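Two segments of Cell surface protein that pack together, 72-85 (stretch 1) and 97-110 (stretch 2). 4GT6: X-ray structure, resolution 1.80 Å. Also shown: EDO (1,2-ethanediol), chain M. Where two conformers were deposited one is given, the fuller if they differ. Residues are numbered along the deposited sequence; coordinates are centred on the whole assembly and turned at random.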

# COMPACT_ATOMS: atom_id res chain seq x y z
N PRO A 72 -16.69 -24.74 -5.74
CA PRO A 72 -17.19 -25.26 -7.02
C PRO A 72 -17.24 -24.17 -8.10
O PRO A 72 -17.26 -22.96 -7.78
N ASP A 73 -17.30 -24.57 -9.37
CA ASP A 73 -17.34 -23.58 -10.46
C ASP A 73 -18.74 -22.90 -10.57
O ASP A 73 -18.92 -22.01 -11.40
N THR A 74 -19.69 -23.26 -9.67
CA THR A 74 -20.99 -22.57 -9.61
C THR A 74 -20.82 -21.17 -8.92
O THR A 74 -21.62 -20.28 -9.12
N VAL A 75 -19.76 -21.01 -8.11
CA VAL A 75 -19.55 -19.78 -7.33
C VAL A 75 -19.06 -18.63 -8.23
O VAL A 75 -17.98 -18.71 -8.83
N THR A 76 -19.83 -17.54 -8.25
CA THR A 76 -19.46 -16.37 -9.05
C THR A 76 -19.06 -15.18 -8.15
O THR A 76 -18.60 -14.15 -8.64
N GLU A 77 -19.29 -15.31 -6.83
CA GLU A 77 -18.99 -14.22 -5.91
C GLU A 77 -18.48 -14.74 -4.58
O GLU A 77 -19.05 -15.69 -4.04
N ILE A 78 -17.47 -14.07 -4.04
CA ILE A 78 -16.91 -14.33 -2.72
C ILE A 78 -17.22 -13.07 -1.92
O ILE A 78 -16.82 -11.96 -2.31
N GLY A 79 -17.96 -13.24 -0.84
CA GLY A 79 -18.38 -12.13 0.00
C GLY A 79 -17.27 -11.44 0.76
O GLY A 79 -16.14 -11.94 0.82
N SER A 80 -17.59 -10.28 1.34
CA SER A 80 -16.60 -9.53 2.11
C SER A 80 -16.17 -10.33 3.34
O SER A 80 -16.99 -11.05 3.95
N ASN A 81 -14.87 -10.24 3.69
CA ASN A 81 -14.29 -10.91 4.86
C ASN A 81 -14.60 -12.41 4.90
O ASN A 81 -14.58 -12.99 5.99
N ALA A 82 -14.85 -13.04 3.73
CA ALA A 82 -15.25 -14.48 3.71
C ALA A 82 -14.19 -15.39 4.34
O ALA A 82 -14.56 -16.39 4.95
N PHE A 83 -12.90 -15.07 4.19
CA PHE A 83 -11.82 -15.91 4.74
C PHE A 83 -10.88 -15.03 5.55
O PHE A 83 -9.69 -15.32 5.68
N TYR A 84 -11.42 -13.96 6.12
CA TYR A 84 -10.64 -13.03 6.92
C TYR A 84 -9.96 -13.77 8.09
O TYR A 84 -10.62 -14.53 8.82
N ASN A 85 -8.66 -13.55 8.25
CA ASN A 85 -7.86 -14.09 9.35
C ASN A 85 -7.81 -15.63 9.39
O ASN A 85 -7.82 -16.21 10.48
N ASN A 97 -10.58 -29.15 -10.58
CA ASN A 97 -9.61 -28.34 -11.32
C ASN A 97 -10.27 -27.68 -12.56
O ASN A 97 -9.62 -27.45 -13.58
N LYS A 98 -11.58 -27.38 -12.47
CA LYS A 98 -12.29 -26.69 -13.54
C LYS A 98 -11.91 -25.20 -13.54
O LYS A 98 -11.46 -24.71 -12.51
N PRO A 99 -12.08 -24.45 -14.66
CA PRO A 99 -11.81 -23.00 -14.61
C PRO A 99 -12.68 -22.27 -13.57
O PRO A 99 -13.85 -22.59 -13.40
N SER A 100 -12.09 -21.29 -12.87
CA SER A 100 -12.83 -20.47 -11.90
C SER A 100 -13.94 -19.67 -12.60
O SER A 100 -13.72 -19.19 -13.72
N CYS A 101 -15.12 -19.54 -11.96
CA CYS A 101 -16.22 -18.70 -12.47
C CYS A 101 -16.44 -17.51 -11.53
O CYS A 101 -17.41 -16.76 -11.68
N VAL A 102 -15.50 -17.30 -10.59
CA VAL A 102 -15.56 -16.17 -9.65
C VAL A 102 -15.41 -14.85 -10.42
O VAL A 102 -14.41 -14.65 -11.11
N LYS A 103 -16.42 -13.97 -10.31
CA LYS A 103 -16.40 -12.67 -10.97
C LYS A 103 -16.14 -11.54 -10.00
O LYS A 103 -15.64 -10.50 -10.40
N LYS A 104 -16.56 -11.71 -8.74
CA LYS A 104 -16.48 -10.63 -7.76
C LYS A 104 -15.89 -11.13 -6.45
O LYS A 104 -16.31 -12.19 -5.99
N ILE A 105 -14.93 -10.39 -5.88
CA ILE A 105 -14.32 -10.73 -4.59
C ILE A 105 -14.53 -9.50 -3.68
O ILE A 105 -14.16 -8.39 -4.07
N GLY A 106 -15.16 -9.72 -2.52
CA GLY A 106 -15.53 -8.66 -1.59
C GLY A 106 -14.37 -8.06 -0.81
O GLY A 106 -13.25 -8.59 -0.83
N ARG A 107 -14.65 -6.98 -0.05
CA ARG A 107 -13.62 -6.31 0.75
C ARG A 107 -13.01 -7.27 1.74
O ARG A 107 -13.76 -8.06 2.32
N GLN A 108 -11.69 -7.21 1.97
CA GLN A 108 -10.99 -7.99 3.00
C GLN A 108 -11.28 -9.50 2.91
O GLN A 108 -11.17 -10.21 3.92
N ALA A 109 -11.63 -10.01 1.68
CA ALA A 109 -12.03 -11.44 1.57
C ALA A 109 -10.93 -12.39 2.04
O ALA A 109 -11.25 -13.39 2.68
N PHE A 110 -9.66 -12.05 1.80
CA PHE A 110 -8.54 -12.91 2.21
C PHE A 110 -7.57 -12.12 3.06
O PHE A 110 -6.39 -12.47 3.15

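From Val-75 and Val-102 onward the two stretches follow nearly the same backbone path, so like side chains lie beside like: Ile-78 beside Ile-105, Asn-81 beside Gln-108, Phe-83 beside Phe-110. Both phenylalanines are m, with chi2 of -85°; their planes lie 6° from parallel but slide apart, centroids 5.2 Å from each other, so the rings barely overlap and meet at Phe-83 CD2 and Phe-110 CE1 (3.4 Å). Ile-78 (m, t) fills the buried face it shares with Ile-105: its CD1 lies 4.1 Å from Val-102 CG1 and 4.2 Å from Phe-110 CZ, at that ring's edge, while its CG2 reaches Ala-109 CB (4.2 Å). Val-75 and Val-102, both t, extend this apolar row. Asn-81 (m) starts away from stretch 2, but its end returns, and ND2 donates to OE1 of Gln-108 (m, t) at 2.7 Å. Gly-106 leaves room for the neighbouring backbone; a CB there would clash with Ser-80 N. On the opposite sheet face, Glu-77 OE2 and Lys-104 NZ stay 4.2 Å apart, beyond a salt bridge, and water 4 joins them. Asp-73 (p) points toward stretch 2, where waters link its OD2 to Pro-99 O and, weakly, to Lys-98 NZ. Ethanediol, probably from the crystallisation liquor, binds Lys-98 O and Ser-100 N.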

# COMPACT_ATOMS: atom_id res chain seq x y z
CB PRO A 72 -18.58 -25.76 -6.65
CG PRO A 72 -19.02 -24.87 -5.54
CD PRO A 72 -17.79 -24.53 -4.77
CB ASP A 73 -16.89 -24.17 -11.80
CG ASP A 73 -17.85 -25.11 -12.50
OD1 ASP A 73 -18.76 -25.63 -11.83
OD2 ASP A 73 -17.67 -25.32 -13.72
CB THR A 74 -22.02 -23.43 -8.84
OG1 THR A 74 -21.50 -23.70 -7.51
CG2 THR A 74 -22.38 -24.74 -9.57
CB VAL A 75 -18.59 -20.02 -6.12
CG1 VAL A 75 -18.21 -18.69 -5.46
CG2 VAL A 75 -19.26 -20.95 -5.09
CB THR A 76 -20.62 -15.97 -9.99
OG1 THR A 76 -21.75 -15.58 -9.20
CG2 THR A 76 -21.00 -17.10 -10.97
CB GLU A 77 -20.26 -13.37 -5.65
CG GLU A 77 -19.99 -12.14 -4.79
CD GLU A 77 -21.10 -11.10 -4.71
OE1 GLU A 77 -22.08 -11.17 -5.49
OE2 GLU A 77 -20.96 -10.19 -3.86
CB ILE A 78 -15.41 -14.72 -2.72
CG1 ILE A 78 -15.20 -16.06 -3.47
CG2 ILE A 78 -14.91 -14.86 -1.24
CD1 ILE A 78 -13.76 -16.38 -3.80
CB SER A 80 -17.15 -8.17 2.52
OG SER A 80 -18.27 -8.30 3.37
CB ASN A 81 -14.82 -10.22 6.16
CG ASN A 81 -14.39 -8.76 6.28
OD1 ASN A 81 -14.92 -7.87 5.61
ND2 ASN A 81 -13.35 -8.51 7.08
CB ALA A 82 -15.53 -14.94 2.28
CB PHE A 83 -11.07 -16.66 3.60
CG PHE A 83 -11.98 -17.60 2.85
CD1 PHE A 83 -12.20 -18.90 3.31
CD2 PHE A 83 -12.63 -17.18 1.69
CE1 PHE A 83 -13.08 -19.75 2.64
CE2 PHE A 83 -13.51 -18.05 1.01
CZ PHE A 83 -13.74 -19.31 1.50
CB TYR A 84 -11.59 -11.95 7.46
CG TYR A 84 -10.94 -10.90 8.35
CD1 TYR A 84 -10.40 -9.74 7.80
CD2 TYR A 84 -10.94 -11.04 9.74
CE1 TYR A 84 -9.88 -8.74 8.61
CE2 TYR A 84 -10.40 -10.05 10.56
CZ TYR A 84 -9.89 -8.89 9.99
OH TYR A 84 -9.40 -7.89 10.78
CB ASN A 85 -8.36 -13.53 10.69
CG ASN A 85 -7.28 -13.36 11.70
OD1 ASN A 85 -6.18 -12.89 11.38
ND2 ASN A 85 -7.57 -13.74 12.95
CB ASN A 97 -8.37 -29.20 -11.71
CG ASN A 97 -7.13 -28.43 -12.11
OD1 ASN A 97 -6.73 -27.46 -11.47
ND2 ASN A 97 -6.49 -28.88 -13.18
CB LYS A 98 -13.81 -26.85 -13.36
CG LYS A 98 -14.32 -28.22 -13.78
CD LYS A 98 -15.75 -28.43 -13.33
CE LYS A 98 -16.29 -29.75 -13.82
NZ LYS A 98 -17.61 -30.06 -13.21
CB PRO A 99 -12.18 -22.52 -16.03
CG PRO A 99 -12.08 -23.76 -16.89
CD PRO A 99 -12.56 -24.87 -16.00
CB SER A 100 -11.88 -19.50 -11.21
OG SER A 100 -12.61 -18.67 -10.32
CB CYS A 101 -17.49 -19.51 -12.67
SG CYS A 101 -17.37 -20.67 -14.07
CB VAL A 102 -14.49 -16.27 -8.53
CG1 VAL A 102 -14.54 -15.02 -7.64
CG2 VAL A 102 -14.69 -17.54 -7.69
CB LYS A 103 -17.75 -12.42 -11.67
CG LYS A 103 -18.08 -13.40 -12.80
CD LYS A 103 -16.94 -13.61 -13.79
CE LYS A 103 -16.86 -12.56 -14.86
NZ LYS A 103 -15.82 -12.89 -15.88
CB LYS A 104 -17.88 -10.06 -7.52
CG LYS A 104 -17.94 -8.91 -6.50
CD LYS A 104 -19.31 -8.24 -6.49
CE LYS A 104 -19.34 -7.09 -5.51
NZ LYS A 104 -20.64 -6.36 -5.52
CB ILE A 105 -12.82 -11.16 -4.72
CG1 ILE A 105 -12.69 -12.47 -5.55
CG2 ILE A 105 -12.16 -11.35 -3.31
CD1 ILE A 105 -11.25 -12.82 -5.92
CB ARG A 107 -14.26 -5.15 1.56
CG ARG A 107 -14.89 -4.06 0.72
CD ARG A 107 -15.30 -2.87 1.56
NE ARG A 107 -16.32 -3.20 2.55
CZ ARG A 107 -16.78 -2.34 3.45
NH1 ARG A 107 -16.30 -1.10 3.51
NH2 ARG A 107 -17.71 -2.72 4.31
CB GLN A 108 -11.44 -7.45 4.38
CG GLN A 108 -11.06 -5.98 4.62
CD GLN A 108 -11.29 -5.52 6.05
OE1 GLN A 108 -11.89 -6.23 6.89
NE2 GLN A 108 -10.82 -4.33 6.38
CB ALA A 109 -12.44 -11.76 0.15
CB PHE A 110 -7.85 -13.53 0.98
CG PHE A 110 -8.78 -14.43 0.22
CD1 PHE A 110 -8.95 -15.77 0.59
CD2 PHE A 110 -9.52 -13.94 -0.86
CE1 PHE A 110 -9.83 -16.60 -0.11
CE2 PHE A 110 -10.40 -14.78 -1.56
CZ PHE A 110 -10.57 -16.09 -1.16
C1 EDO M . -8.82 -23.21 -11.51
O1 EDO M . -8.65 -24.61 -11.70
C2 EDO M . -8.56 -22.39 -12.79
O2 EDO M . -9.09 -21.06 -12.68
O HOH W 1 -15.99 -20.63 -9.32
O HOH W 2 -15.64 -23.92 -14.97
O HOH W 3 -18.74 -27.43 -14.92
O HOH W 4 -22.33 -8.03 -4.21